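Long-range contacts in post-proline cleaving enzyme (PDB 4HVT), which probably acts as a serine-type oligopeptidase that cleaves peptides after proline, pairing a beta-propeller with an alpha/beta-hydrolase catalytic domain: residues Q54-I59 against L698-A703; T65-Q70 against E690-F695; F363-D368 against A397-S402; K373-T378 against P387-L392. All coordinates share one frame; numbering follows the deposited sequence.

Interaction 1. Residues Q54-I59 against L698-A703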
loop_
_atom_site.group_PDB
_atom_site.type_symbol
_atom_site.label_atom_id
_atom_site.label_comp_id
_atom_site.label_asym_id
_atom_site.label_seq_id
_atom_site.Cartn_x
_atom_site.Cartn_y
_atom_site.Cartn_z
ATOM N N GLN A 54 -27.507 18.182 -4.816
ATOM C CA GLN A 54 -28.662 17.355 -4.533
ATOM C C GLN A 54 -28.248 15.957 -4.107
ATOM O O GLN A 54 -28.940 15.307 -3.312
ATOM C CB GLN A 54 -29.649 17.303 -5.747
ATOM N N GLU A 55 -27.090 15.488 -4.602
ATOM C CA GLU A 55 -26.699 14.093 -4.374
ATOM C C GLU A 55 -26.094 13.858 -2.995
ATOM O O GLU A 55 -25.963 12.715 -2.581
ATOM C CB GLU A 55 -25.715 13.632 -5.448
ATOM C CG GLU A 55 -26.268 13.583 -6.871
ATOM C CD GLU A 55 -26.250 14.914 -7.621
ATOM O OE1 GLU A 55 -25.770 15.920 -7.119
ATOM O OE2 GLU A 55 -26.854 14.974 -8.720
ATOM N N TYR A 56 -25.712 14.921 -2.293
ATOM C CA TYR A 56 -24.922 14.784 -1.052
ATOM C C TYR A 56 -25.631 13.962 0.054
ATOM O O TYR A 56 -25.031 13.031 0.654
ATOM C CB TYR A 56 -24.555 16.162 -0.517
ATOM C CG TYR A 56 -23.709 16.129 0.701
ATOM C CD1 TYR A 56 -22.330 16.051 0.581
ATOM C CD2 TYR A 56 -24.263 16.131 1.987
ATOM C CE1 TYR A 56 -21.519 15.990 1.686
ATOM C CE2 TYR A 56 -23.427 16.069 3.112
ATOM C CZ TYR A 56 -22.073 15.987 2.941
ATOM O OH TYR A 56 -21.200 15.955 4.013
ATOM N N LYS A 57 -26.901 14.300 0.332
ATOM C CA LYS A 57 -27.633 13.627 1.399
ATOM C C LYS A 57 -27.643 12.141 1.180
ATOM O O LYS A 57 -27.440 11.378 2.115
ATOM C CB LYS A 57 -29.094 14.121 1.481
ATOM N N GLN A 58 -27.912 11.708 -0.059
ATOM C CA GLN A 58 -28.040 10.278 -0.377
ATOM C C GLN A 58 -26.680 9.538 -0.307
ATOM O O GLN A 58 -26.544 8.480 0.324
ATOM C CB GLN A 58 -28.638 10.116 -1.773
ATOM C CG GLN A 58 -29.006 8.692 -2.164
ATOM C CD GLN A 58 -29.870 7.943 -1.150
ATOM O OE1 GLN A 58 -30.744 8.512 -0.478
ATOM N NE2 GLN A 58 -29.663 6.639 -1.073
ATOM N N ILE A 59 -25.696 10.110 -0.987
ATOM C CA ILE A 59 -24.274 9.656 -0.883
ATOM C C ILE A 59 -23.833 9.564 0.592
ATOM O O ILE A 59 -23.356 8.540 1.017
ATOM C CB ILE A 59 -23.315 10.585 -1.660
ATOM C CG1 ILE A 59 -23.577 10.594 -3.182
ATOM C CG2 ILE A 59 -21.860 10.207 -1.409
ATOM C CD1 ILE A 59 -23.260 9.298 -3.906
ATOM N N LEU A 698 -15.869 12.820 -2.036
ATOM C CA LEU A 698 -15.411 12.318 -3.320
ATOM C C LEU A 698 -16.546 11.775 -4.197
ATOM O O LEU A 698 -16.608 12.069 -5.402
ATOM C CB LEU A 698 -14.316 11.253 -3.099
ATOM C CG LEU A 698 -13.618 10.835 -4.398
ATOM C CD1 LEU A 698 -12.129 10.702 -4.268
ATOM C CD2 LEU A 698 -14.284 9.557 -4.863
ATOM N N TYR A 699 -17.398 10.965 -3.587
ATOM C CA TYR A 699 -18.517 10.335 -4.329
ATOM C C TYR A 699 -19.637 11.333 -4.632
ATOM O O TYR A 699 -20.266 11.202 -5.661
ATOM C CB TYR A 699 -18.995 9.016 -3.697
ATOM C CG TYR A 699 -18.089 7.902 -4.097
ATOM C CD1 TYR A 699 -18.163 7.340 -5.369
ATOM C CD2 TYR A 699 -17.167 7.408 -3.224
ATOM C CE1 TYR A 699 -17.308 6.334 -5.748
ATOM C CE2 TYR A 699 -16.305 6.411 -3.596
ATOM C CZ TYR A 699 -16.376 5.875 -4.847
ATOM O OH TYR A 699 -15.511 4.869 -5.211
ATOM N N THR A 700 -19.792 12.373 -3.817
ATOM C CA THR A 700 -20.745 13.420 -4.128
ATOM C C THR A 700 -20.228 14.145 -5.366
ATOM O O THR A 700 -20.997 14.368 -6.303
ATOM C CB THR A 700 -20.985 14.356 -2.929
ATOM O OG1 THR A 700 -21.497 13.593 -1.822
ATOM C CG2 THR A 700 -21.981 15.468 -3.310
ATOM N N PHE A 701 -18.922 14.437 -5.387
ATOM C CA PHE A 701 -18.297 15.133 -6.518
ATOM C C PHE A 701 -18.576 14.364 -7.840
ATOM O O PHE A 701 -18.963 14.946 -8.845
ATOM C CB PHE A 701 -16.776 15.350 -6.260
ATOM C CG PHE A 701 -15.993 15.688 -7.485
ATOM C CD1 PHE A 701 -16.013 16.985 -8.020
ATOM C CD2 PHE A 701 -15.245 14.738 -8.119
ATOM C CE1 PHE A 701 -15.262 17.275 -9.145
ATOM C CE2 PHE A 701 -14.529 15.022 -9.260
ATOM C CZ PHE A 701 -14.553 16.288 -9.776
ATOM N N PHE A 702 -18.348 13.065 -7.848
ATOM C CA PHE A 702 -18.463 12.296 -9.081
ATOM C C PHE A 702 -19.888 12.102 -9.452
ATOM O O PHE A 702 -20.229 12.127 -10.630
ATOM C CB PHE A 702 -17.737 10.949 -8.950
ATOM C CG PHE A 702 -16.260 11.040 -9.250
ATOM C CD1 PHE A 702 -15.844 11.429 -10.505
ATOM C CD2 PHE A 702 -15.300 10.604 -8.306
ATOM C CE1 PHE A 702 -14.499 11.493 -10.836
ATOM C CE2 PHE A 702 -13.969 10.655 -8.632
ATOM C CZ PHE A 702 -13.569 11.114 -9.897
ATOM N N ALA A 703 -20.733 11.875 -8.451
ATOM C CA ALA A 703 -22.148 11.620 -8.726
ATOM C C ALA A 703 -22.744 12.870 -9.353
ATOM O O ALA A 703 -23.526 12.792 -10.335
ATOM C CB ALA A 703 -22.876 11.279 -7.465
#

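Interaction 2. Residues T65-Q70 against E690-F695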
loop_
_atom_site.group_PDB
_atom_site.type_symbol
_atom_site.label_atom_id
_atom_site.label_comp_id
_atom_site.label_asym_id
_atom_site.label_seq_id
_atom_site.Cartn_x
_atom_site.Cartn_y
_atom_site.Cartn_z
ATOM N N THR A 65 -23.690 4.154 6.060
ATOM C CA THR A 65 -24.242 2.804 6.280
ATOM C C THR A 65 -23.145 1.759 6.138
ATOM O O THR A 65 -23.164 0.749 6.835
ATOM C CB THR A 65 -25.377 2.474 5.297
ATOM O OG1 THR A 65 -26.416 3.415 5.520
ATOM C CG2 THR A 65 -25.941 1.065 5.509
ATOM N N ILE A 66 -22.230 1.980 5.207
ATOM C CA ILE A 66 -21.184 0.991 4.947
ATOM C C ILE A 66 -20.063 1.109 5.983
ATOM O O ILE A 66 -19.604 0.108 6.552
ATOM C CB ILE A 66 -20.596 1.126 3.537
ATOM C CG1 ILE A 66 -21.631 0.685 2.490
ATOM C CG2 ILE A 66 -19.337 0.292 3.406
ATOM C CD1 ILE A 66 -21.394 1.248 1.100
ATOM N N PHE A 67 -19.600 2.325 6.215
ATOM C CA PHE A 67 -18.442 2.521 7.061
ATOM C C PHE A 67 -18.729 2.173 8.511
ATOM O O PHE A 67 -17.837 1.671 9.223
ATOM C CB PHE A 67 -17.916 3.968 6.988
ATOM C CG PHE A 67 -16.909 4.217 5.918
ATOM C CD1 PHE A 67 -17.241 4.140 4.580
ATOM C CD2 PHE A 67 -15.643 4.642 6.247
ATOM C CE1 PHE A 67 -16.309 4.432 3.590
ATOM C CE2 PHE A 67 -14.710 4.914 5.258
ATOM C CZ PHE A 67 -15.054 4.814 3.931
ATOM N N TYR A 68 -19.973 2.406 8.954
ATOM C CA TYR A 68 -20.334 2.177 10.362
ATOM C C TYR A 68 -21.166 0.918 10.520
ATOM O O TYR A 68 -21.844 0.739 11.526
ATOM C CB TYR A 68 -21.076 3.393 10.943
ATOM C CG TYR A 68 -20.334 4.705 10.719
ATOM C CD1 TYR A 68 -18.936 4.765 10.778
ATOM C CD2 TYR A 68 -21.033 5.890 10.455
ATOM C CE1 TYR A 68 -18.261 5.953 10.557
ATOM C CE2 TYR A 68 -20.361 7.099 10.252
ATOM C CZ TYR A 68 -18.970 7.122 10.275
ATOM O OH TYR A 68 -18.275 8.321 10.096
ATOM N N ASP A 69 -21.147 0.060 9.511
ATOM C CA ASP A 69 -21.940 -1.173 9.547
ATOM C C ASP A 69 -21.368 -2.161 10.575
ATOM O O ASP A 69 -20.215 -2.569 10.504
ATOM C CB ASP A 69 -21.970 -1.766 8.131
ATOM C CG ASP A 69 -22.909 -2.935 7.974
ATOM O OD1 ASP A 69 -23.655 -3.234 8.909
ATOM O OD2 ASP A 69 -22.878 -3.533 6.868
ATOM N N GLN A 70 -22.200 -2.564 11.538
ATOM C CA GLN A 70 -21.778 -3.619 12.451
ATOM C C GLN A 70 -21.627 -4.979 11.729
ATOM O O GLN A 70 -21.061 -5.907 12.287
ATOM C CB GLN A 70 -22.777 -3.746 13.621
ATOM C CG GLN A 70 -22.767 -2.561 14.578
ATOM C CD GLN A 70 -21.405 -2.312 15.182
ATOM O OE1 GLN A 70 -20.851 -3.183 15.849
ATOM N NE2 GLN A 70 -20.835 -1.124 14.936
ATOM N N GLU A 690 -13.049 10.538 9.585
ATOM C CA GLU A 690 -12.430 11.343 8.545
ATOM C C GLU A 690 -12.410 10.660 7.178
ATOM O O GLU A 690 -12.660 11.331 6.162
ATOM C CB GLU A 690 -10.998 11.709 8.918
ATOM C CG GLU A 690 -10.930 12.683 10.070
ATOM C CD GLU A 690 -11.545 14.023 9.689
ATOM O OE1 GLU A 690 -11.160 14.588 8.650
ATOM O OE2 GLU A 690 -12.445 14.495 10.398
ATOM N N SER A 691 -12.143 9.347 7.146
ATOM C CA SER A 691 -12.185 8.603 5.886
ATOM C C SER A 691 -13.599 8.626 5.323
ATOM O O SER A 691 -13.815 8.855 4.140
ATOM C CB SER A 691 -11.717 7.175 6.098
ATOM O OG SER A 691 -11.642 6.477 4.862
ATOM N N ALA A 692 -14.564 8.401 6.189
ATOM C CA ALA A 692 -15.961 8.438 5.785
ATOM C C ALA A 692 -16.311 9.790 5.135
ATOM O O ALA A 692 -16.900 9.826 4.041
ATOM C CB ALA A 692 -16.857 8.150 6.972
ATOM N N ASN A 693 -15.908 10.875 5.780
ATOM C CA ASN A 693 -16.182 12.207 5.234
ATOM C C ASN A 693 -15.479 12.436 3.891
ATOM O O ASN A 693 -16.041 13.034 2.984
ATOM C CB ASN A 693 -15.828 13.244 6.282
ATOM C CG ASN A 693 -16.214 14.653 5.856
ATOM O OD1 ASN A 693 -17.376 15.021 5.827
ATOM N ND2 ASN A 693 -15.227 15.423 5.495
ATOM N N TYR A 694 -14.225 11.970 3.775
ATOM C CA TYR A 694 -13.478 12.043 2.527
ATOM C C TYR A 694 -14.221 11.358 1.362
ATOM O O TYR A 694 -14.408 11.941 0.286
ATOM C CB TYR A 694 -12.116 11.392 2.761
ATOM C CG TYR A 694 -11.201 11.426 1.599
ATOM C CD1 TYR A 694 -11.248 10.466 0.612
ATOM C CD2 TYR A 694 -10.264 12.472 1.464
ATOM C CE1 TYR A 694 -10.394 10.512 -0.469
ATOM C CE2 TYR A 694 -9.359 12.482 0.425
ATOM C CZ TYR A 694 -9.450 11.561 -0.561
ATOM O OH TYR A 694 -8.600 11.548 -1.600
ATOM N N PHE A 695 -14.701 10.142 1.591
ATOM C CA PHE A 695 -15.424 9.417 0.545
ATOM C C PHE A 695 -16.833 9.937 0.235
ATOM O O PHE A 695 -17.283 9.853 -0.891
ATOM C CB PHE A 695 -15.422 7.920 0.811
ATOM C CG PHE A 695 -14.078 7.316 0.545
ATOM C CD1 PHE A 695 -13.536 7.374 -0.757
ATOM C CD2 PHE A 695 -13.295 6.890 1.577
ATOM C CE1 PHE A 695 -12.290 6.864 -1.041
ATOM C CE2 PHE A 695 -12.050 6.345 1.308
ATOM C CZ PHE A 695 -11.536 6.361 0.008
#

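Interaction 3. Residues F363-D368 against A397-S402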
loop_
_atom_site.group_PDB
_atom_site.type_symbol
_atom_site.label_atom_id
_atom_site.label_comp_id
_atom_site.label_asym_id
_atom_site.label_seq_id
_atom_site.Cartn_x
_atom_site.Cartn_y
_atom_site.Cartn_z
ATOM N N PHE A 363 3.027 -21.570 0.861
ATOM C CA PHE A 363 2.049 -21.167 -0.122
ATOM C C PHE A 363 2.691 -20.179 -1.089
ATOM O O PHE A 363 3.317 -19.187 -0.656
ATOM C CB PHE A 363 0.904 -20.403 0.579
ATOM C CG PHE A 363 -0.039 -21.290 1.344
ATOM C CD1 PHE A 363 0.350 -21.982 2.497
ATOM C CD2 PHE A 363 -1.352 -21.356 0.965
ATOM C CE1 PHE A 363 -0.555 -22.741 3.214
ATOM C CE2 PHE A 363 -2.236 -22.152 1.660
ATOM C CZ PHE A 363 -1.878 -22.806 2.767
ATOM N N LEU A 364 2.591 -20.481 -2.375
ATOM C CA LEU A 364 3.106 -19.663 -3.415
ATOM C C LEU A 364 1.901 -19.136 -4.165
ATOM O O LEU A 364 1.216 -19.881 -4.862
ATOM C CB LEU A 364 3.993 -20.461 -4.357
ATOM C CG LEU A 364 4.372 -19.822 -5.706
ATOM C CD1 LEU A 364 5.094 -18.493 -5.537
ATOM C CD2 LEU A 364 5.045 -20.767 -6.632
ATOM N N ALA A 365 1.705 -17.837 -4.026
ATOM C CA ALA A 365 0.615 -17.137 -4.666
ATOM C C ALA A 365 1.157 -16.374 -5.862
ATOM O O ALA A 365 2.166 -15.644 -5.769
ATOM C CB ALA A 365 -0.086 -16.230 -3.687
ATOM N N THR A 366 0.523 -16.543 -7.002
ATOM C CA THR A 366 0.874 -15.863 -8.259
ATOM C C THR A 366 -0.378 -15.302 -8.943
ATOM O O THR A 366 -1.484 -15.479 -8.460
ATOM C CB THR A 366 1.576 -16.818 -9.259
ATOM O OG1 THR A 366 0.709 -17.931 -9.649
ATOM C CG2 THR A 366 2.849 -17.416 -8.635
ATOM N N TYR A 367 -0.196 -14.590 -10.057
ATOM C CA TYR A 367 -1.272 -14.293 -10.997
ATOM C C TYR A 367 -0.907 -14.843 -12.370
ATOM O O TYR A 367 0.257 -14.860 -12.784
ATOM C CB TYR A 367 -1.521 -12.802 -11.152
ATOM C CG TYR A 367 -2.003 -12.092 -9.900
ATOM C CD1 TYR A 367 -3.367 -12.097 -9.545
ATOM C CD2 TYR A 367 -1.118 -11.442 -9.051
ATOM C CE1 TYR A 367 -3.790 -11.454 -8.410
ATOM C CE2 TYR A 367 -1.562 -10.809 -7.907
ATOM C CZ TYR A 367 -2.903 -10.817 -7.600
ATOM O OH TYR A 367 -3.336 -10.177 -6.443
ATOM N N ASP A 368 -1.917 -15.322 -13.057
ATOM C CA ASP A 368 -1.840 -15.664 -14.466
ATOM C C ASP A 368 -2.895 -14.801 -15.171
ATOM O O ASP A 368 -4.098 -14.990 -14.946
ATOM C CB ASP A 368 -2.191 -17.147 -14.630
ATOM C CG ASP A 368 -2.161 -17.607 -16.065
ATOM O OD1 ASP A 368 -1.819 -16.788 -16.938
ATOM O OD2 ASP A 368 -2.448 -18.827 -16.333
ATOM N N ALA A 397 -10.542 -14.912 -9.520
ATOM C CA ALA A 397 -10.185 -14.985 -8.106
ATOM C C ALA A 397 -9.037 -14.042 -7.723
ATOM O O ALA A 397 -8.110 -13.815 -8.503
ATOM C CB ALA A 397 -9.791 -16.400 -7.751
ATOM N N ILE A 398 -9.179 -13.439 -6.541
ATOM C CA ILE A 398 -8.150 -12.681 -5.882
ATOM C C ILE A 398 -7.993 -13.300 -4.500
ATOM O O ILE A 398 -8.991 -13.468 -3.787
ATOM C CB ILE A 398 -8.615 -11.204 -5.739
ATOM C CG1 ILE A 398 -8.951 -10.635 -7.107
ATOM C CG2 ILE A 398 -7.622 -10.379 -4.939
ATOM C CD1 ILE A 398 -7.784 -10.499 -8.046
ATOM N N PHE A 399 -6.748 -13.618 -4.157
ATOM C CA PHE A 399 -6.317 -14.409 -3.010
ATOM C C PHE A 399 -5.505 -13.608 -2.021
ATOM O O PHE A 399 -4.622 -12.842 -2.390
ATOM C CB PHE A 399 -5.497 -15.591 -3.505
ATOM C CG PHE A 399 -5.005 -16.528 -2.430
ATOM C CD1 PHE A 399 -5.766 -17.606 -2.028
ATOM C CD2 PHE A 399 -3.724 -16.371 -1.897
ATOM C CE1 PHE A 399 -5.285 -18.503 -1.047
ATOM C CE2 PHE A 399 -3.225 -17.254 -0.964
ATOM C CZ PHE A 399 -4.006 -18.320 -0.517
ATOM N N GLY A 400 -5.787 -13.822 -0.736
ATOM C CA GLY A 400 -4.981 -13.277 0.316
ATOM C C GLY A 400 -4.934 -14.213 1.481
ATOM O O GLY A 400 -5.776 -15.151 1.595
ATOM N N MET A 401 -3.946 -13.999 2.344
ATOM C CA MET A 401 -3.887 -14.845 3.545
ATOM C C MET A 401 -2.997 -14.240 4.632
ATOM O O MET A 401 -2.179 -13.400 4.344
ATOM C CB MET A 401 -3.435 -16.269 3.217
ATOM C CG MET A 401 -1.954 -16.414 2.848
ATOM S SD MET A 401 -1.542 -18.108 2.359
ATOM C CE MET A 401 -1.453 -19.002 3.823
ATOM N N SER A 402 -3.221 -14.729 5.855
ATOM C CA SER A 402 -2.348 -14.426 7.006
ATOM C C SER A 402 -1.895 -15.768 7.572
ATOM O O SER A 402 -2.681 -16.702 7.677
ATOM C CB SER A 402 -3.080 -13.629 8.084
ATOM O OG SER A 402 -4.227 -14.248 8.617
HETATM O O HOH W 1 -4.239 -12.522 -5.115
#

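Interaction 4. Residues K373-T378 against P387-L392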
loop_
_atom_site.group_PDB
_atom_site.type_symbol
_atom_site.label_atom_id
_atom_site.label_comp_id
_atom_site.label_asym_id
_atom_site.label_seq_id
_atom_site.Cartn_x
_atom_site.Cartn_y
_atom_site.Cartn_z
ATOM N N LYS A 373 -3.615 -17.499 -8.593
ATOM C CA LYS A 373 -3.318 -18.943 -8.623
ATOM C C LYS A 373 -2.445 -19.238 -7.429
ATOM O O LYS A 373 -1.518 -18.471 -7.128
ATOM C CB LYS A 373 -2.570 -19.299 -9.900
ATOM C CG LYS A 373 -3.315 -18.920 -11.186
ATOM C CD LYS A 373 -4.622 -19.714 -11.399
ATOM C CE LYS A 373 -5.468 -19.113 -12.516
ATOM N NZ LYS A 373 -6.730 -19.848 -12.824
ATOM N N VAL A 374 -2.688 -20.378 -6.795
ATOM C CA VAL A 374 -1.963 -20.763 -5.601
ATOM C C VAL A 374 -1.584 -22.254 -5.622
ATOM O O VAL A 374 -2.366 -23.108 -6.008
ATOM C CB VAL A 374 -2.846 -20.496 -4.346
ATOM C CG1 VAL A 374 -2.134 -20.845 -3.045
ATOM C CG2 VAL A 374 -3.271 -19.051 -4.285
ATOM N N VAL A 375 -0.386 -22.547 -5.147
ATOM C CA VAL A 375 0.078 -23.906 -4.895
ATOM C C VAL A 375 0.726 -23.930 -3.506
ATOM O O VAL A 375 1.091 -22.921 -2.960
ATOM C CB VAL A 375 1.160 -24.418 -5.901
ATOM C CG1 VAL A 375 0.626 -24.473 -7.310
ATOM C CG2 VAL A 375 2.453 -23.611 -5.827
ATOM N N THR A 376 0.748 -25.134 -2.935
ATOM C CA THR A 376 1.445 -25.415 -1.696
ATOM C C THR A 376 2.479 -26.499 -1.909
ATOM O O THR A 376 2.333 -27.384 -2.730
ATOM C CB THR A 376 0.515 -25.805 -0.504
ATOM O OG1 THR A 376 -0.081 -27.090 -0.717
ATOM C CG2 THR A 376 -0.581 -24.774 -0.285
ATOM N N PHE A 377 3.553 -26.430 -1.094
ATOM C CA PHE A 377 4.602 -27.461 -1.084
ATOM C C PHE A 377 5.319 -27.420 0.245
ATOM O O PHE A 377 4.986 -26.600 1.104
ATOM C CB PHE A 377 5.640 -27.307 -2.227
ATOM C CG PHE A 377 6.239 -25.965 -2.308
ATOM C CD1 PHE A 377 5.591 -24.926 -3.011
ATOM C CD2 PHE A 377 7.455 -25.721 -1.728
ATOM C CE1 PHE A 377 6.167 -23.671 -3.088
ATOM C CE2 PHE A 377 8.020 -24.474 -1.776
ATOM C CZ PHE A 377 7.379 -23.434 -2.484
ATOM N N THR A 378 6.214 -28.380 0.443
ATOM C CA THR A 378 7.010 -28.461 1.623
ATOM C C THR A 378 8.413 -28.971 1.317
ATOM O O THR A 378 8.819 -29.022 0.172
ATOM C CB THR A 378 6.260 -29.265 2.699
ATOM O OG1 THR A 378 6.948 -29.162 3.955
ATOM C CG2 THR A 378 6.120 -30.731 2.296
ATOM N N PRO A 387 4.640 -29.339 -5.984
ATOM C CA PRO A 387 3.520 -28.518 -5.490
ATOM C C PRO A 387 2.132 -29.114 -5.772
ATOM O O PRO A 387 1.984 -29.918 -6.696
ATOM C CB PRO A 387 3.701 -27.213 -6.201
ATOM C CG PRO A 387 5.165 -27.172 -6.540
ATOM C CD PRO A 387 5.543 -28.563 -6.857
ATOM N N VAL A 388 1.204 -28.814 -4.882
ATOM C CA VAL A 388 -0.211 -29.239 -5.009
ATOM C C VAL A 388 -1.020 -27.959 -5.307
ATOM O O VAL A 388 -0.912 -26.959 -4.574
ATOM C CB VAL A 388 -0.718 -29.894 -3.707
ATOM C CG1 VAL A 388 -2.213 -30.292 -3.841
ATOM C CG2 VAL A 388 0.083 -31.122 -3.362
ATOM N N VAL A 389 -1.819 -27.987 -6.371
ATOM C CA VAL A 389 -2.660 -26.849 -6.697
ATOM C C VAL A 389 -3.731 -26.649 -5.615
ATOM O O VAL A 389 -4.439 -27.607 -5.244
ATOM C CB VAL A 389 -3.350 -27.027 -8.088
ATOM C CG1 VAL A 389 -4.410 -25.998 -8.276
ATOM C CG2 VAL A 389 -2.314 -26.945 -9.197
ATOM N N LEU A 390 -3.912 -25.402 -5.172
ATOM C CA LEU A 390 -5.031 -25.068 -4.298
ATOM C C LEU A 390 -6.111 -24.397 -5.152
ATOM O O LEU A 390 -5.932 -23.244 -5.579
ATOM C CB LEU A 390 -4.572 -24.163 -3.178
ATOM C CG LEU A 390 -5.611 -23.785 -2.118
ATOM C CD1 LEU A 390 -6.133 -25.018 -1.393
ATOM C CD2 LEU A 390 -5.028 -22.794 -1.151
ATOM N N LYS A 391 -7.191 -25.127 -5.425
ATOM C CA LYS A 391 -8.210 -24.668 -6.380
ATOM C C LYS A 391 -8.985 -23.525 -5.723
ATOM O O LYS A 391 -9.360 -23.621 -4.549
ATOM C CB LYS A 391 -9.137 -25.870 -6.734
ATOM N N LEU A 392 -9.102 -22.407 -6.405
ATOM C CA LEU A 392 -9.827 -21.252 -5.871
ATOM C C LEU A 392 -11.258 -21.190 -6.444
ATOM O O LEU A 392 -11.392 -20.946 -7.608
ATOM C CB LEU A 392 -9.058 -19.994 -6.243
ATOM C CG LEU A 392 -7.614 -19.954 -5.699
ATOM C CD1 LEU A 392 -6.934 -18.643 -5.979
ATOM C CD2 LEU A 392 -7.519 -20.278 -4.215
HETATM O O HOH W 2 -4.863 -22.034 -7.773
HETATM O O HOH W 3 -2.565 -26.864 -2.136
#

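Interaction 1. Residues Q54-I59 against L698-A703
Ile59 and Thr700 meet in a buried helix-to-helix packing contact, where the start of helix 56-67, from the N-terminal part of the chain, lies against the C-terminal helix 688-706. The backbones come closest at Tyr56 and Thr700, whose CA atoms are 5.4 Å apart. Ile59 spans about one turn of the other helix, CG2 over Tyr699 and Thr700, CD1 at Ala703. Its CG2, anti to the backbone N, rests 3.4 Å from Thr700 OG1 and 3.9 Å from Tyr699 CB, while CD1 runs on to Ala703 CB at 4.1 Å. The methyl of Ala703 is also approached by Glu55 CG.

The branches of Thr700 divide: CG2 packs on Tyr56, at the edge of the ring and in its plane, and lies 3.8 Å from Tyr56 CA, while OG1 lies near both Tyr56 and Ile59, 3.5 Å from Tyr56 CD1. With chi1 at -60°, OG1 lies beside the Thr700 backbone N, and it hydrogen-bonds to Ile696 O one turn back, so the hydroxyl is satisfied within its own helix although Ile59 CB and CG2 press on it from across the contact. The N-terminal helix thus packs on the alpha/beta-hydrolase part of a prolyl oligopeptidase fold: on another side of helix 688-706, Leu698 and Phe702 pack on strand 585-589 of the central sheet. Ile59 also touches Val503, and Tyr699 touches Ile499 and Trp504, all on helix 498-505.

Interaction 2. Residues T65-Q70 against E690-F695
Phe67 and Ala692 join the end of helix 56-67 to the early turns of the C-terminal helix 688-706, within the helical layer of the catalytic domain. The Phe67 ring lies against the helix backbone: Ala692 CA stands over one face, 4.0 Å from the ring centroid and 21° off the normal, a CH-pi contact displaced toward the rim. Ala692 CB reaches the same ring at CD2, 3.8 Å away. At the edge, in the ring plane, is Ser691 OG, 3.5 Å from Phe67 CE2; this hydroxyl has its polar partner elsewhere, in a hydrogen bond with Ser684 OG.

The far end of the ring meets a second aromatic, with Phe67 CZ 3.6 Å from Phe695 CD2 and the two side chains crossing at about a right angle. Tyr68 is the first residue to leave helical torsions, and its OH comes to 3.4 Å from Ala692 CB. The methyl is thus met by both Phe67 and Tyr68. Just beyond, Asp69 forms salt bridges with Arg498 and Arg71. This is plain helix-helix packing, a ring laid on a helix backbone at an alanine by a CH-pi contact, in the helical layer against the sheet of an alpha/beta-hydrolase domain.

Interaction 3. Residues F363-D368 against A397-S402
Met401 lays its methyl on the Phe363 ring, the first shell of a contact made by side chains between two beta strands. Its CE stands over the centre of one face, 3.5 Å from the centroid and 7° off the normal, and SD approaches the same ring obliquely with 3.5 Å to Phe363 CD2, a Met-aromatic contact. The bend that brings CE over the ring comes at chi3 (-77°). Next along the strands, Ala365 CB packs on Phe399 CD2 at 4.1 Å, and Phe399 CZ comes within 4.3 Å of Phe363 CD2. At the other end Ile398 CD1 meets the edge of the Tyr367 ring near CE1, close to the ring plane.

A water carries the polar link: it accepts a hydrogen bond from Phe399 N (2.9 Å) and is also hydrogen-bonded to Tyr367 OH, which ties the phenol to the opposite backbone. The strand segments run nearly antiparallel, at 159°, but their axes stay 8.5 Å apart, too far for backbone pairing, and each strand pairs within its own sheet; the side chains pack between the two.

Further out, Trp426 meets the Phe363 ring edge-to-face, and Ile412 touches both Phe399 and Met401. These two sheets are consistent with adjacent blades of the beta-propeller: strand 362-368 lies between 350-357 and 371-380 in one, while 398-402 is an end strand of the other, beside 410-415.

Interaction 4. Residues K373-T378 against P387-L392
Val375 shows how the edge strand 388-390 fits against strand 371-380. From its CB, Val388 O is 3.5 Å away and Pro387 CB 3.8 Å. The branches then part: CG1, anti to the carbonyl carbon (chi1 -62°), reaches Val389 CA at 4.1 Å, and CG2 packs on Pro387 CB, the two side chains running alongside each other. Val375 CA itself makes a CA-H...O contact with Val388 O.

The backbone pairing is antiparallel. Thr376 and Val388 form a hydrogen-bonded pair, in which Val388 N gives to Thr376 O at 2.8 Å and Thr376 N gives to Val388 O. Val375 and Val389 are the adjoining non-hydrogen-bonded pair. This pairing adds an outer edge strand to the antiparallel sheet that probably forms a propeller blade, and 388-390 leads on to 398-402 of the next blade. Farther on, Leu390 N donates to Val374 O at 2.9 Å, while a water accepts from Val374 N and donates to Leu390 O.

A second water donates to Val388 O and is hydrogen-bonded to Thr376 OG1, giving that carbonyl both a backbone and a water partner. Val374 lies beside Leu390 on the face shared with Thr376 and Val388, and its CG2 touches Leu392 CD1, the two side chains crossing at about a right angle. Leu392 also touches Phe399, on strand 398-402.

Overall arrangement
Interactions 1 and 2 are successive points on one helix pair, 56-67 against 688-706, with centres 14 Å apart; they bring residues from near the N-terminus onto the C-terminal helix of the catalytic domain. Interactions 3 and 4 lie in the propeller, centres 9 Å apart, and touch directly: Phe399 CG packs on Val374 CG2 at 3.6 Å, and Thr366 N probably hydrogen-bonds to Lys373 O at 2.8 Å. The two groups do not meet, interactions 1 and 3 having nearest atoms about 17 Å apart. A probable catalytic triad of Ser566, Asp649 and His682 belongs to the hydrolase domain, where helix 688-706 follows the histidine closely in sequence.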